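Local atomic coordinates of lactose Operon Repressor (Escherichia coli, PDB entry 1JYE), a protein that represses transcription of the lactose operon by binding its operator DNA, here as a C-terminally truncated dimeric variant. Residues G65-S70 / L122-P127; P144-D149 / N157-S162; S221-F226 / A253-T258; I283-T288 / K325-L330. The protein carries 1 engineered substitution. One frame throughout, in Å; residues are numbered along the deposited sequence.

Interaction 1: residues G65-S70 / L122-P127; sequences GVATSS and LIINYP
Gly65 to Thr68 run beside Leu122 to Asn125 as parallel, in-register strands, their axes 13° from alignment. Four backbone hydrogen bonds knit them, starting with Ile123 N to Gly65 O at 2.8 Å. Ala67 then straddles two partners, giving its N-H to Ile123 O and receiving Asn125 N on its own O at 2.7 Å. Ser69 N closes the series on Asn125 O, just past the strand end.

A side-chain relay accompanies the last bonds. Asn125 ND2 donates to Thr68 OG1 at 3.0 Å, the hydroxyl lying 20° out of the amide plane. Thr68 holds OG1 anti to its backbone N (chi1 -180°), beside its carbonyl carbon, and OG1 in turn donates to Ser69 O, in the carbonyl plane on a lone pair, at 2.8 Å. The threonine hydroxyl is thus gripped from two directions and its rotation fixed. A water bonded to Ser69 OG also makes a weak bond to Asn125 O.

Apolar contacts divide between the two faces. Val66 and Ile123 lie side by side, Val66 CG2 4.2 Å from Ile123 CB, on the face where helix 74-89 covers Thr68 and Asn125. On the other, Ala67 CB meets Ile124 CD1 at 4.0 Å, and Leu122 CD2 leans over Gly65 CA, 4.1 Å away, where glycine brings no side chain. Helix 104-115 packs on Leu122 and Ile124. A parallel sheet sandwiched between helices in this way is the three-layer alpha/beta core of periplasmic-binding-protein-like subdomains.

Interaction 2: residues P144-D149 / N157-S162; sequences PALFLD and NSIIFS
Phe147 and Ser158 form a single beta bridge where strand 145-147, at the margin of the parallel sheet, meets strand 158-161, which runs the same way. Phe147 works through both of its polar backbone atoms. Its N donates to Asn157 O at 2.9 Å, nearly straight at 172°, and its O receives Ile159 N at 3.0 Å. Upstream, where the backbones no longer bond directly, a water continues the join by donating to Ala145 O and accepting from Asn157 N.

In Phe147, chi1 of -63° sets CG beside the backbone N, and the ring, turned by chi2 of 73°, has CD1 on its edge 3.4 Å from Asn157 O. On the opposite face of the pair, Leu146 and Ile159 cross obliquely, Leu146 CD2 3.9 Å from Ile159 CD1. Leu148 instead lies alongside Ile159, with CD2 4.1 Å from Ile159 CB. Ile159 O is buried without a hydrogen-bonding partner in the model; Leu148 CA offers it a C-H contact at 3.5 Å. Ser158 OG turns elsewhere, to Asn316 on strand 316-324.

Such a strand, extending the edge of one subdomain and leading straight into helix 163-177, is typical of the crossovers linking the two lobes of periplasmic-binding-protein-like folds.

Interaction 3: residues S221-F226 / A253-T258; sequences SAMSGF and AMRAIT
Ala253 opens the contact by setting its backbone against the turn at Gly225, with Ala253 N 3.7 Å from Gly225 C. The lack of a side chain on that glycine suits so close an approach between helices 222-234 and 247-259; the axes of these short segments approach to 8.0 Å and cross at -37°.

Arg255 carries the main interaction. With CG anti to the backbone N (chi1 176°) and the chain extended as far as NE, its guanidinium lies flat on Phe226, the planes only 5° apart. This is a cation-pi stack: Arg255 CZ sits 3.8 Å from the ring centroid, while NH1 hovers over the middle of the ring. NE is held by a salt bridge to Glu259, one turn further along the same helix, which fixes the rotation of the group. Met223 CE meets the guanidinium at its edge, 4.3 Å from NH1. An alanine in place of Arg255 would probably uncover that face of Phe226 and leave Glu259 without its charged mate.

Ala256 completes the grip on the phenylalanine. Its CB touches Phe226 CD1 at 3.8 Å, and its N approaches the ring edge near the ring plane.

Met223 and Arg255 both reach Ser280 of the second subunit. The two helices follow strands 214-217 and 241-244 of one parallel sheet, and Ala256 also packs on Thr229 and Met230 of helix 222-234.

Interaction 4: residues I283-T288 / K325-L330; sequences IPPLTT and KRKTTL
Thr287 stands at the centre of this loop-to-loop contact, bonded to Arg326, Thr328 and Thr329. Its OG1 accepts from Arg326 N at 2.9 Å and also shares a hydrogen bond with Thr329 OG1, the two threonines meeting tip to tip. Its backbone N donates to Thr328 OG1 at 2.9 Å, nearly straight at 172°; Thr328 holds OG1 between its backbone N and carbonyl carbon (chi1 57°), where it meets Thr287 N. Hydroxyls thus replace much of the backbone pairing that two strands would make.

Around this core, Lys327 N bonds to Pro285 O at 2.9 Å from above the carbonyl plane. Arg326 NH1 reaches Leu286 O at 2.8 Å, within the plane of that carbonyl, after an extended chain whose CD packs on Pro285 CB. Pro284, which follows a cis peptide bond, presses CB against Lys327 CB at 3.7 Å.

A second shell positions these groups. Asp275 makes a salt bridge to Arg326 NH2, and Ser279 OG bonds NH1. Thr328 OG1 is bonded to Val270 O, and Thr329 OG1 to His173. An alanine in place of Arg326 would probably leave Asp275 without its salt-bridge mate and deprive Leu286 O of the NH1 donor.

Just beyond, Thr288 pairs with Val324, so the contact gathers the loop entering strand 288-290 and the one leaving strand 316-324. These antiparallel strands belong to the crossover region between lobes in periplasmic-binding-protein-like folds.

How the interactions relate
The four contacts divide into two groups on opposite sides of the chain's centre. Interactions 1 and 2 share a sheet: their centres lie 10 Å apart, and the backbone of Leu146 probably hydrogen-bonds to both Leu122 and Ile124, so strand order carries one contact into the next. Interactions 3 and 4 are 15 Å apart and meet through Met254, whose CE lies 3.3 Å from Pro284 O. Both reach the second subunit, where Pro285 packs on Arg255 of the other chain. Between the groups the nearest atoms are about 11 Å apart, for interactions 1 and 3 as for 2 and 4; strand 158-161 leads on to the other lobe, as in periplasmic-binding-protein-like folds.

Interaction 1: residues G65-S70 / L122-P127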
# COMPACT_ATOMS: atom_id res chain seq x y z
N GLY A 65 -21.40 3.28 -3.95
CA GLY A 65 -20.47 4.25 -3.42
C GLY A 65 -19.67 3.72 -2.26
O GLY A 65 -20.16 2.92 -1.46
N VAL A 66 -18.42 4.17 -2.17
CA VAL A 66 -17.54 3.75 -1.09
C VAL A 66 -16.96 4.96 -0.37
O VAL A 66 -16.35 5.82 -1.01
CB VAL A 66 -16.36 2.89 -1.61
CG1 VAL A 66 -15.43 2.53 -0.45
CG2 VAL A 66 -16.87 1.63 -2.29
N ALA A 67 -17.18 5.04 0.94
CA ALA A 67 -16.62 6.12 1.74
C ALA A 67 -15.46 5.41 2.41
O ALA A 67 -15.66 4.45 3.15
CB ALA A 67 -17.63 6.60 2.78
N THR A 68 -14.23 5.86 2.17
CA THR A 68 -13.09 5.15 2.72
C THR A 68 -12.00 5.96 3.40
O THR A 68 -11.80 7.14 3.11
CB THR A 68 -12.40 4.32 1.61
OG1 THR A 68 -11.28 3.61 2.14
CG2 THR A 68 -11.93 5.24 0.48
N SER A 69 -11.30 5.29 4.32
CA SER A 69 -10.17 5.89 5.01
C SER A 69 -9.14 6.08 3.90
O SER A 69 -9.27 5.49 2.83
CB SER A 69 -9.62 4.94 6.07
OG SER A 69 -10.56 4.70 7.10
N SER A 70 -8.11 6.87 4.16
CA SER A 70 -7.08 7.13 3.16
C SER A 70 -6.52 5.87 2.51
O SER A 70 -6.15 4.91 3.18
CB SER A 70 -5.93 7.93 3.78
OG SER A 70 -4.89 8.09 2.83
N LEU A 122 -24.11 1.69 -0.39
CA LEU A 122 -22.92 2.29 0.20
C LEU A 122 -22.09 1.34 1.05
O LEU A 122 -22.62 0.57 1.85
CB LEU A 122 -23.33 3.47 1.09
CG LEU A 122 -24.00 4.67 0.41
CD1 LEU A 122 -24.68 5.53 1.46
CD2 LEU A 122 -22.95 5.47 -0.34
N ILE A 123 -20.77 1.39 0.85
CA ILE A 123 -19.86 0.59 1.66
C ILE A 123 -19.06 1.62 2.45
O ILE A 123 -18.39 2.48 1.88
CB ILE A 123 -18.91 -0.27 0.80
CG1 ILE A 123 -19.73 -1.31 0.02
CG2 ILE A 123 -17.90 -0.97 1.69
CD1 ILE A 123 -18.91 -2.20 -0.90
N ILE A 124 -19.15 1.54 3.78
CA ILE A 124 -18.44 2.48 4.65
C ILE A 124 -17.18 1.81 5.20
O ILE A 124 -17.24 1.03 6.15
CB ILE A 124 -19.35 2.92 5.83
CG1 ILE A 124 -20.72 3.37 5.31
CG2 ILE A 124 -18.68 4.05 6.60
CD1 ILE A 124 -20.67 4.57 4.38
N ASN A 125 -16.05 2.14 4.59
CA ASN A 125 -14.75 1.59 4.97
C ASN A 125 -14.00 2.65 5.76
O ASN A 125 -12.91 3.08 5.38
CB ASN A 125 -13.99 1.20 3.70
CG ASN A 125 -12.70 0.47 4.00
OD1 ASN A 125 -12.67 -0.45 4.82
ND2 ASN A 125 -11.62 0.87 3.32
N TYR A 126 -14.59 3.07 6.88
CA TYR A 126 -14.03 4.12 7.73
C TYR A 126 -14.32 3.76 9.19
O TYR A 126 -15.43 3.34 9.51
CB TYR A 126 -14.70 5.44 7.36
CG TYR A 126 -14.15 6.65 8.05
CD1 TYR A 126 -12.96 7.25 7.63
CD2 TYR A 126 -14.80 7.21 9.15
CE1 TYR A 126 -12.44 8.36 8.27
CE2 TYR A 126 -14.30 8.32 9.80
CZ TYR A 126 -13.12 8.90 9.36
OH TYR A 126 -12.61 10.00 10.01
N PRO A 127 -13.34 3.92 10.09
CA PRO A 127 -13.54 3.59 11.51
C PRO A 127 -14.56 4.46 12.23
O PRO A 127 -14.42 5.67 12.31
CB PRO A 127 -12.14 3.72 12.09
CG PRO A 127 -11.56 4.84 11.29
CD PRO A 127 -12.00 4.51 9.88
O HOH W 1 -10.90 2.03 7.68

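Interaction 2: residues P144-D149 / N157-S162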
# COMPACT_ATOMS: atom_id res chain seq x y z
N PRO A 144 -29.18 1.14 1.16
CA PRO A 144 -28.44 0.13 1.93
C PRO A 144 -27.00 0.54 2.21
O PRO A 144 -26.30 1.03 1.32
CB PRO A 144 -28.55 -1.12 1.06
CG PRO A 144 -28.71 -0.56 -0.33
CD PRO A 144 -29.66 0.58 -0.11
N ALA A 145 -26.56 0.35 3.45
CA ALA A 145 -25.21 0.71 3.86
C ALA A 145 -24.55 -0.44 4.61
O ALA A 145 -25.14 -1.02 5.52
CB ALA A 145 -25.24 1.95 4.73
N LEU A 146 -23.31 -0.75 4.23
CA LEU A 146 -22.56 -1.83 4.85
C LEU A 146 -21.26 -1.26 5.43
O LEU A 146 -20.50 -0.61 4.72
CB LEU A 146 -22.25 -2.90 3.80
CG LEU A 146 -21.53 -4.17 4.23
CD1 LEU A 146 -22.41 -4.97 5.19
CD2 LEU A 146 -21.22 -5.00 2.99
N PHE A 147 -21.02 -1.51 6.71
CA PHE A 147 -19.83 -1.00 7.39
C PHE A 147 -18.73 -2.05 7.53
O PHE A 147 -19.00 -3.19 7.91
CB PHE A 147 -20.21 -0.47 8.78
CG PHE A 147 -21.16 0.70 8.75
CD1 PHE A 147 -22.50 0.51 8.41
CD2 PHE A 147 -20.72 1.98 9.05
CE1 PHE A 147 -23.39 1.59 8.39
CE2 PHE A 147 -21.60 3.07 9.02
CZ PHE A 147 -22.94 2.87 8.69
N LEU A 148 -17.49 -1.65 7.25
CA LEU A 148 -16.36 -2.58 7.34
C LEU A 148 -15.35 -2.26 8.44
O LEU A 148 -14.38 -3.00 8.63
CB LEU A 148 -15.63 -2.62 5.99
CG LEU A 148 -16.50 -2.89 4.75
CD1 LEU A 148 -15.60 -2.97 3.51
CD2 LEU A 148 -17.28 -4.18 4.94
N ASP A 149 -15.57 -1.18 9.18
CA ASP A 149 -14.63 -0.81 10.25
C ASP A 149 -15.40 -0.30 11.46
O ASP A 149 -15.42 0.89 11.76
CB ASP A 149 -13.67 0.27 9.77
CG ASP A 149 -12.42 0.38 10.64
OD1 ASP A 149 -12.40 -0.21 11.74
OD2 ASP A 149 -11.47 1.07 10.21
N ASN A 157 -25.50 -3.02 9.50
CA ASN A 157 -25.01 -4.09 8.64
C ASN A 157 -23.50 -3.95 8.56
O ASN A 157 -22.99 -2.87 8.26
CB ASN A 157 -25.61 -3.98 7.24
CG ASN A 157 -27.11 -4.17 7.24
OD1 ASN A 157 -27.63 -5.06 7.90
ND2 ASN A 157 -27.82 -3.33 6.49
N SER A 158 -22.78 -5.03 8.84
CA SER A 158 -21.33 -4.96 8.82
C SER A 158 -20.63 -6.29 8.60
O SER A 158 -21.22 -7.35 8.73
CB SER A 158 -20.83 -4.37 10.14
OG SER A 158 -21.18 -5.22 11.22
N ILE A 159 -19.35 -6.19 8.25
CA ILE A 159 -18.50 -7.35 8.07
C ILE A 159 -17.15 -6.91 8.62
O ILE A 159 -16.57 -5.95 8.11
CB ILE A 159 -18.28 -7.75 6.59
CG1 ILE A 159 -19.63 -7.95 5.89
CG2 ILE A 159 -17.45 -9.03 6.54
CD1 ILE A 159 -19.50 -8.21 4.40
N ILE A 160 -16.68 -7.58 9.66
CA ILE A 160 -15.38 -7.23 10.21
C ILE A 160 -14.63 -8.51 10.57
O ILE A 160 -15.22 -9.59 10.62
CB ILE A 160 -15.48 -6.34 11.48
CG1 ILE A 160 -16.06 -7.15 12.65
CG2 ILE A 160 -16.32 -5.11 11.19
CD1 ILE A 160 -15.98 -6.41 13.97
N PHE A 161 -13.33 -8.38 10.79
CA PHE A 161 -12.51 -9.52 11.16
C PHE A 161 -12.66 -9.76 12.66
O PHE A 161 -12.95 -8.83 13.42
CB PHE A 161 -11.05 -9.24 10.83
CG PHE A 161 -10.76 -9.25 9.36
CD1 PHE A 161 -10.82 -10.44 8.64
CD2 PHE A 161 -10.45 -8.08 8.69
CE1 PHE A 161 -10.57 -10.46 7.26
CE2 PHE A 161 -10.20 -8.09 7.31
CZ PHE A 161 -10.27 -9.28 6.60
N SER A 162 -12.48 -11.00 13.08
CA SER A 162 -12.59 -11.33 14.50
C SER A 162 -11.41 -10.81 15.31
O SER A 162 -10.33 -11.40 15.30
CB SER A 162 -12.70 -12.84 14.68
OG SER A 162 -12.77 -13.17 16.06
O HOH W 2 -26.24 -0.64 8.07

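Interaction 3: residues S221-F226 / A253-T258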
# COMPACT_ATOMS: atom_id res chain seq x y z
N SER A 221 2.08 3.63 11.02
CA SER A 221 3.29 3.73 10.19
C SER A 221 4.52 3.06 10.78
O SER A 221 4.65 2.92 12.00
CB SER A 221 3.63 5.21 9.92
OG SER A 221 4.15 5.84 11.08
N ALA A 222 5.43 2.65 9.91
CA ALA A 222 6.66 2.01 10.35
C ALA A 222 7.46 2.96 11.24
O ALA A 222 8.02 2.54 12.25
CB ALA A 222 7.50 1.58 9.15
N MET A 223 7.49 4.24 10.88
CA MET A 223 8.26 5.19 11.67
C MET A 223 7.72 5.31 13.09
O MET A 223 8.49 5.46 14.03
CB MET A 223 8.29 6.57 11.01
CG MET A 223 9.26 7.54 11.68
SD MET A 223 10.97 6.91 11.77
CE MET A 223 11.51 7.13 10.08
N SER A 224 6.40 5.22 13.26
CA SER A 224 5.85 5.32 14.61
C SER A 224 6.26 4.08 15.42
O SER A 224 6.48 4.17 16.62
CB SER A 224 4.32 5.46 14.58
OG SER A 224 3.66 4.25 14.24
N GLY A 225 6.36 2.94 14.74
CA GLY A 225 6.77 1.73 15.43
C GLY A 225 8.22 1.85 15.87
O GLY A 225 8.61 1.41 16.95
N PHE A 226 9.03 2.47 15.02
CA PHE A 226 10.44 2.67 15.32
C PHE A 226 10.61 3.63 16.49
O PHE A 226 11.36 3.36 17.44
CB PHE A 226 11.16 3.25 14.10
CG PHE A 226 12.60 3.59 14.35
CD1 PHE A 226 13.57 2.59 14.42
CD2 PHE A 226 12.99 4.91 14.54
CE1 PHE A 226 14.90 2.90 14.68
CE2 PHE A 226 14.32 5.23 14.80
CZ PHE A 226 15.27 4.22 14.87
N ALA A 253 9.43 -1.45 14.71
CA ALA A 253 9.87 -2.00 15.99
C ALA A 253 11.09 -2.89 15.77
O ALA A 253 12.06 -2.83 16.53
CB ALA A 253 8.75 -2.81 16.63
N MET A 254 11.04 -3.71 14.73
CA MET A 254 12.14 -4.61 14.42
C MET A 254 13.41 -3.83 14.13
O MET A 254 14.51 -4.23 14.54
CB MET A 254 11.76 -5.49 13.23
CG MET A 254 10.71 -6.54 13.57
SD MET A 254 10.01 -7.35 12.12
CE MET A 254 11.49 -8.08 11.42
N ARG A 255 13.28 -2.70 13.43
CA ARG A 255 14.44 -1.88 13.14
C ARG A 255 15.00 -1.30 14.43
O ARG A 255 16.21 -1.28 14.64
CB ARG A 255 14.09 -0.74 12.18
CG ARG A 255 15.28 0.18 11.94
CD ARG A 255 14.94 1.42 11.12
NE ARG A 255 15.97 2.43 11.32
CZ ARG A 255 15.75 3.74 11.29
NH1 ARG A 255 14.54 4.22 11.05
NH2 ARG A 255 16.75 4.58 11.55
N ALA A 256 14.12 -0.84 15.31
CA ALA A 256 14.55 -0.26 16.58
C ALA A 256 15.31 -1.30 17.40
O ALA A 256 16.38 -1.03 17.94
CB ALA A 256 13.34 0.24 17.37
N ILE A 257 14.74 -2.50 17.48
CA ILE A 257 15.36 -3.60 18.22
C ILE A 257 16.75 -3.89 17.68
O ILE A 257 17.73 -3.95 18.43
CB ILE A 257 14.49 -4.88 18.10
CG1 ILE A 257 13.16 -4.67 18.83
CG2 ILE A 257 15.24 -6.08 18.68
CD1 ILE A 257 12.11 -5.71 18.51
N THR A 258 16.84 -4.04 16.36
CA THR A 258 18.11 -4.35 15.71
C THR A 258 19.17 -3.26 15.89
O THR A 258 20.32 -3.57 16.20
CB THR A 258 17.89 -4.59 14.20
OG1 THR A 258 16.92 -5.62 14.02
CG2 THR A 258 19.19 -5.01 13.54

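Interaction 4: residues I283-T288 / K325-L330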
# COMPACT_ATOMS: atom_id res chain seq x y z
N ILE A 283 13.13 -8.69 7.69
CA ILE A 283 14.33 -9.36 8.18
C ILE A 283 14.36 -9.39 9.70
O ILE A 283 14.66 -8.37 10.34
CB ILE A 283 15.60 -8.65 7.67
CG1 ILE A 283 15.59 -8.61 6.14
CG2 ILE A 283 16.84 -9.37 8.18
CD1 ILE A 283 16.74 -7.82 5.54
N PRO A 284 14.04 -10.54 10.31
CA PRO A 284 13.64 -11.78 9.63
C PRO A 284 12.14 -11.79 9.34
O PRO A 284 11.41 -10.90 9.79
CB PRO A 284 14.04 -12.86 10.64
CG PRO A 284 13.74 -12.20 11.94
CD PRO A 284 14.28 -10.79 11.75
N PRO A 285 11.66 -12.78 8.56
CA PRO A 285 10.23 -12.86 8.24
C PRO A 285 9.37 -12.74 9.49
O PRO A 285 9.65 -13.38 10.51
CB PRO A 285 10.12 -14.20 7.53
CG PRO A 285 11.41 -14.23 6.75
CD PRO A 285 12.42 -13.79 7.80
N LEU A 286 8.33 -11.93 9.39
CA LEU A 286 7.44 -11.62 10.50
C LEU A 286 6.26 -12.52 10.84
O LEU A 286 5.40 -12.79 10.00
CB LEU A 286 6.94 -10.19 10.31
CG LEU A 286 5.97 -9.60 11.34
CD1 LEU A 286 6.68 -9.43 12.67
CD2 LEU A 286 5.45 -8.26 10.83
N THR A 287 6.21 -12.96 12.09
CA THR A 287 5.09 -13.76 12.57
C THR A 287 3.98 -12.73 12.70
O THR A 287 4.20 -11.66 13.26
CB THR A 287 5.38 -14.37 13.95
OG1 THR A 287 6.41 -15.36 13.82
CG2 THR A 287 4.13 -15.01 14.54
N THR A 288 2.79 -13.05 12.20
CA THR A 288 1.71 -12.08 12.23
C THR A 288 0.33 -12.73 12.22
O THR A 288 0.20 -13.95 12.23
CB THR A 288 1.87 -11.14 11.00
OG1 THR A 288 0.86 -10.13 11.01
CG2 THR A 288 1.78 -11.96 9.71
N LYS A 325 2.96 -18.20 11.52
CA LYS A 325 4.22 -18.31 12.24
C LYS A 325 5.41 -18.20 11.31
O LYS A 325 5.54 -18.97 10.36
CB LYS A 325 4.29 -19.64 13.00
CG LYS A 325 3.23 -19.81 14.07
CD LYS A 325 3.40 -21.15 14.78
CE LYS A 325 2.31 -21.38 15.82
NZ LYS A 325 2.48 -22.68 16.51
N ARG A 326 6.28 -17.24 11.59
CA ARG A 326 7.48 -17.07 10.78
C ARG A 326 8.76 -17.10 11.63
O ARG A 326 8.93 -18.00 12.44
CB ARG A 326 7.38 -15.79 9.94
CG ARG A 326 6.24 -15.84 8.92
CD ARG A 326 6.50 -14.94 7.72
NE ARG A 326 5.43 -15.00 6.73
CZ ARG A 326 4.49 -14.08 6.58
NH1 ARG A 326 4.47 -13.00 7.35
NH2 ARG A 326 3.57 -14.22 5.63
N LYS A 327 9.63 -16.10 11.47
CA LYS A 327 10.91 -16.11 12.17
C LYS A 327 11.13 -15.10 13.29
O LYS A 327 12.25 -14.99 13.80
CB LYS A 327 12.04 -15.94 11.15
CG LYS A 327 12.03 -16.96 10.03
CD LYS A 327 12.35 -18.35 10.55
CE LYS A 327 12.45 -19.36 9.41
NZ LYS A 327 12.80 -20.71 9.92
N THR A 328 10.10 -14.36 13.69
CA THR A 328 10.28 -13.34 14.72
C THR A 328 9.80 -13.72 16.11
O THR A 328 9.79 -12.88 17.01
CB THR A 328 9.58 -12.04 14.32
OG1 THR A 328 8.19 -12.30 14.08
CG2 THR A 328 10.21 -11.47 13.04
N THR A 329 9.41 -14.98 16.30
CA THR A 329 8.94 -15.44 17.60
C THR A 329 9.63 -16.73 18.05
O THR A 329 9.55 -17.76 17.37
CB THR A 329 7.41 -15.66 17.61
OG1 THR A 329 7.03 -16.45 16.47
CG2 THR A 329 6.69 -14.33 17.58
N LEU A 330 10.30 -16.65 19.19
CA LEU A 330 11.02 -17.77 19.77
C LEU A 330 10.84 -17.71 21.29
O LEU A 330 10.35 -16.71 21.82
CB LEU A 330 12.51 -17.69 19.45
CG LEU A 330 12.93 -17.86 17.99
CD1 LEU A 330 14.40 -17.48 17.83
CD2 LEU A 330 12.70 -19.30 17.56